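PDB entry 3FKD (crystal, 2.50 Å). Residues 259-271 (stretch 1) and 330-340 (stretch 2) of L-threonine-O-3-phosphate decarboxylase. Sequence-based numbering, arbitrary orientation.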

# COMPACT_ATOMS: atom_id res chain seq x y z
N ASP A 259 21.88 26.73 -15.84
CA ASP A 259 23.13 27.19 -15.22
C ASP A 259 23.91 26.05 -14.58
O ASP A 259 25.13 26.13 -14.43
CB ASP A 259 22.93 28.26 -14.14
CG ASP A 259 22.03 29.40 -14.57
OD1 ASP A 259 21.77 29.58 -15.78
OD2 ASP A 259 21.58 30.12 -13.65
N PHE A 260 23.22 24.98 -14.18
CA PHE A 260 23.89 23.83 -13.59
C PHE A 260 24.57 22.98 -14.67
O PHE A 260 25.73 22.61 -14.52
CB PHE A 260 22.89 23.00 -12.79
CG PHE A 260 23.52 22.01 -11.83
CD1 PHE A 260 24.85 22.08 -11.49
CD2 PHE A 260 22.74 21.04 -11.22
CE1 PHE A 260 25.40 21.19 -10.60
CE2 PHE A 260 23.29 20.17 -10.33
CZ PHE A 260 24.64 20.24 -10.03
N ILE A 261 23.86 22.71 -15.77
CA ILE A 261 24.38 21.87 -16.85
C ILE A 261 25.55 22.50 -17.61
O ILE A 261 26.48 21.80 -18.01
CB ILE A 261 23.26 21.44 -17.81
CG1 ILE A 261 22.26 20.51 -17.07
CG2 ILE A 261 23.86 20.73 -19.01
CD1 ILE A 261 21.06 20.04 -17.89
N THR A 262 25.48 23.81 -17.78
CA THR A 262 26.52 24.61 -18.40
C THR A 262 27.82 24.50 -17.63
O THR A 262 28.90 24.22 -18.19
CB THR A 262 26.11 26.09 -18.42
OG1 THR A 262 24.93 26.25 -19.21
CG2 THR A 262 27.25 26.94 -18.95
N ALA A 263 27.75 24.78 -16.33
CA ALA A 263 28.91 24.62 -15.50
C ALA A 263 29.41 23.18 -15.56
O ALA A 263 30.61 22.96 -15.72
CB ALA A 263 28.64 25.04 -14.08
N LEU A 264 28.52 22.19 -15.47
CA LEU A 264 28.98 20.82 -15.53
C LEU A 264 29.75 20.45 -16.83
O LEU A 264 30.75 19.73 -16.77
CB LEU A 264 27.87 19.81 -15.24
CG LEU A 264 27.47 19.71 -13.75
CD1 LEU A 264 26.21 18.92 -13.60
CD2 LEU A 264 28.55 19.16 -12.86
N ASN A 265 29.27 20.91 -17.98
CA ASN A 265 29.92 20.52 -19.22
C ASN A 265 31.33 21.16 -19.28
O ASN A 265 32.30 20.54 -19.76
CB ASN A 265 29.07 20.89 -20.43
CG ASN A 265 27.93 19.91 -20.68
OD1 ASN A 265 28.08 18.71 -20.50
ND2 ASN A 265 26.79 20.43 -21.10
N ARG A 266 31.45 22.37 -18.76
CA ARG A 266 32.73 23.04 -18.75
C ARG A 266 33.78 22.17 -18.10
O ARG A 266 34.97 22.27 -18.42
CB ARG A 266 32.67 24.34 -17.97
CG ARG A 266 32.09 25.47 -18.76
CD ARG A 266 32.49 26.71 -18.10
NE ARG A 266 32.16 27.87 -18.91
CZ ARG A 266 32.25 29.11 -18.49
NH1 ARG A 266 32.67 29.36 -17.25
NH2 ARG A 266 31.93 30.10 -19.30
N LEU A 267 33.34 21.35 -17.14
CA LEU A 267 34.27 20.47 -16.47
C LEU A 267 34.85 19.51 -17.48
O LEU A 267 34.16 19.11 -18.43
CB LEU A 267 33.60 19.71 -15.30
CG LEU A 267 33.88 20.37 -13.94
CD1 LEU A 267 33.64 21.85 -14.01
CD2 LEU A 267 33.09 19.72 -12.80
N ASP A 268 36.12 19.17 -17.31
CA ASP A 268 36.75 18.16 -18.15
C ASP A 268 36.73 16.76 -17.52
O ASP A 268 37.15 16.56 -16.38
CB ASP A 268 38.16 18.56 -18.55
CG ASP A 268 38.22 19.17 -19.95
OD1 ASP A 268 38.53 20.40 -20.09
OD2 ASP A 268 37.93 18.41 -20.92
N GLY A 269 36.23 15.79 -18.28
CA GLY A 269 36.18 14.43 -17.82
C GLY A 269 34.75 14.02 -17.56
O GLY A 269 34.49 12.87 -17.22
N VAL A 270 33.82 14.98 -17.70
CA VAL A 270 32.41 14.70 -17.56
C VAL A 270 31.56 15.30 -18.66
O VAL A 270 31.76 16.43 -19.09
CB VAL A 270 31.82 15.10 -16.19
CG1 VAL A 270 32.67 14.58 -15.09
CG2 VAL A 270 31.62 16.62 -16.09
N GLU A 271 30.56 14.52 -19.07
CA GLU A 271 29.65 14.88 -20.12
C GLU A 271 28.19 14.82 -19.58
O GLU A 271 27.79 13.81 -19.00
CB GLU A 271 29.86 13.89 -21.26
CG GLU A 271 28.70 13.75 -22.23
CD GLU A 271 29.05 12.89 -23.45
OE1 GLU A 271 29.27 11.65 -23.28
OE2 GLU A 271 29.09 13.46 -24.57
N LEU A 330 28.40 24.62 -5.08
CA LEU A 330 29.23 23.84 -4.19
C LEU A 330 29.35 22.36 -4.59
O LEU A 330 30.27 21.65 -4.15
CB LEU A 330 28.65 23.97 -2.80
CG LEU A 330 29.34 23.20 -1.69
CD1 LEU A 330 30.85 23.32 -1.84
CD2 LEU A 330 28.83 23.75 -0.35
N PHE A 331 28.45 21.88 -5.44
CA PHE A 331 28.56 20.53 -5.95
C PHE A 331 29.57 20.48 -7.10
O PHE A 331 30.24 19.47 -7.32
CB PHE A 331 27.18 20.02 -6.39
CG PHE A 331 27.22 18.79 -7.24
CD1 PHE A 331 26.71 17.60 -6.76
CD2 PHE A 331 27.74 18.82 -8.52
CE1 PHE A 331 26.73 16.46 -7.55
CE2 PHE A 331 27.78 17.69 -9.31
CZ PHE A 331 27.27 16.51 -8.83
N ILE A 332 29.67 21.58 -7.83
CA ILE A 332 30.67 21.70 -8.89
C ILE A 332 32.14 21.63 -8.39
O ILE A 332 32.99 21.03 -9.04
CB ILE A 332 30.47 22.98 -9.68
CG1 ILE A 332 29.11 22.97 -10.36
CG2 ILE A 332 31.61 23.17 -10.71
CD1 ILE A 332 29.17 22.35 -11.71
N LYS A 333 32.43 22.25 -7.25
CA LYS A 333 33.76 22.11 -6.66
C LYS A 333 33.93 20.67 -6.19
O LYS A 333 34.91 20.01 -6.53
CB LYS A 333 33.93 23.09 -5.52
CG LYS A 333 33.63 24.49 -5.97
CD LYS A 333 34.28 25.58 -5.11
CE LYS A 333 34.22 26.92 -5.83
NZ LYS A 333 34.12 28.10 -4.90
N ALA A 334 32.96 20.19 -5.42
CA ALA A 334 32.97 18.83 -4.95
C ALA A 334 33.40 17.91 -6.09
O ALA A 334 34.27 17.08 -5.93
CB ALA A 334 31.61 18.45 -4.43
N LEU A 335 32.77 18.08 -7.24
CA LEU A 335 33.07 17.24 -8.40
C LEU A 335 34.50 17.48 -9.00
O LEU A 335 35.30 16.54 -9.20
CB LEU A 335 31.96 17.42 -9.44
CG LEU A 335 32.02 16.56 -10.71
CD1 LEU A 335 32.22 15.13 -10.34
CD2 LEU A 335 30.76 16.78 -11.52
N GLU A 336 34.80 18.75 -9.28
CA GLU A 336 36.10 19.16 -9.77
C GLU A 336 37.20 18.54 -8.92
O GLU A 336 38.19 18.00 -9.44
CB GLU A 336 36.21 20.68 -9.72
CG GLU A 336 37.28 21.20 -10.62
CD GLU A 336 37.00 22.63 -11.09
OE1 GLU A 336 35.98 23.23 -10.62
OE2 GLU A 336 37.79 23.13 -11.93
N THR A 337 37.01 18.59 -7.62
CA THR A 337 37.94 18.00 -6.69
C THR A 337 38.11 16.49 -6.91
O THR A 337 39.21 15.94 -6.79
CB THR A 337 37.48 18.29 -5.27
OG1 THR A 337 37.60 19.69 -5.05
CG2 THR A 337 38.35 17.58 -4.27
N PHE A 338 37.00 15.84 -7.23
CA PHE A 338 37.03 14.44 -7.57
C PHE A 338 37.90 14.22 -8.82
O PHE A 338 38.89 13.51 -8.79
CB PHE A 338 35.62 13.90 -7.81
CG PHE A 338 35.58 12.43 -8.19
CD1 PHE A 338 35.83 11.44 -7.24
CD2 PHE A 338 35.32 12.04 -9.50
CE1 PHE A 338 35.80 10.10 -7.59
CE2 PHE A 338 35.30 10.70 -9.86
CZ PHE A 338 35.55 9.73 -8.90
N LEU A 339 37.52 14.86 -9.91
CA LEU A 339 38.15 14.63 -11.17
C LEU A 339 39.67 14.69 -11.04
O LEU A 339 40.38 13.87 -11.64
CB LEU A 339 37.65 15.63 -12.19
CG LEU A 339 36.17 15.42 -12.55
CD1 LEU A 339 35.66 16.50 -13.51
CD2 LEU A 339 35.95 14.00 -13.10
N GLU A 340 40.18 15.63 -10.25
CA GLU A 340 41.62 15.76 -10.16
C GLU A 340 42.30 14.60 -9.43
O GLU A 340 43.51 14.63 -9.21
CB GLU A 340 42.02 17.12 -9.57
CG GLU A 340 41.98 17.20 -8.07
CD GLU A 340 41.58 18.60 -7.60
OE1 GLU A 340 41.06 19.39 -8.45
OE2 GLU A 340 41.76 18.91 -6.39

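How do the two backbones lie against each other? The helix that includes residues 259-265 and the helix 330-339 run in nearly the same direction, their axes 18° apart and 10.5 Å at closest approach. Farther on, the chain passes through Leu267, Asp268 and Gly269 into a strand at Val270, where it still lies beside the last turn of the second helix.

What joins the helices at the start of the contact? Phe260 directs its ring edge at the face of Phe331, with planes at 86° and centroids 5.5 Å apart, so the slightly positive ring hydrogens meet the π cloud. Beside this pair, Ile332 CD1 packs 3.6 Å from Ala263 CB and 3.4 Å from Leu264 CD2, so the methyl touches both side chains.

How does the packing continue along the second helix? Leu264 CD2 also lies 3.5 Å from Leu335 CD2. Leu267 then points toward the second helix, its CD2 3.9 Å from Leu335 CG and 4.2 Å from Leu339 CD1. Leu339 CD2 in turn meets Val270 CG1 at 3.9 Å.

Does any polar bond link the stretches? No hydrogen bond crosses between them. Even Asp268 O, 3.2 Å from Leu339 CD1, faces a methyl, so the association rests on apolar packing and the aromatic pair.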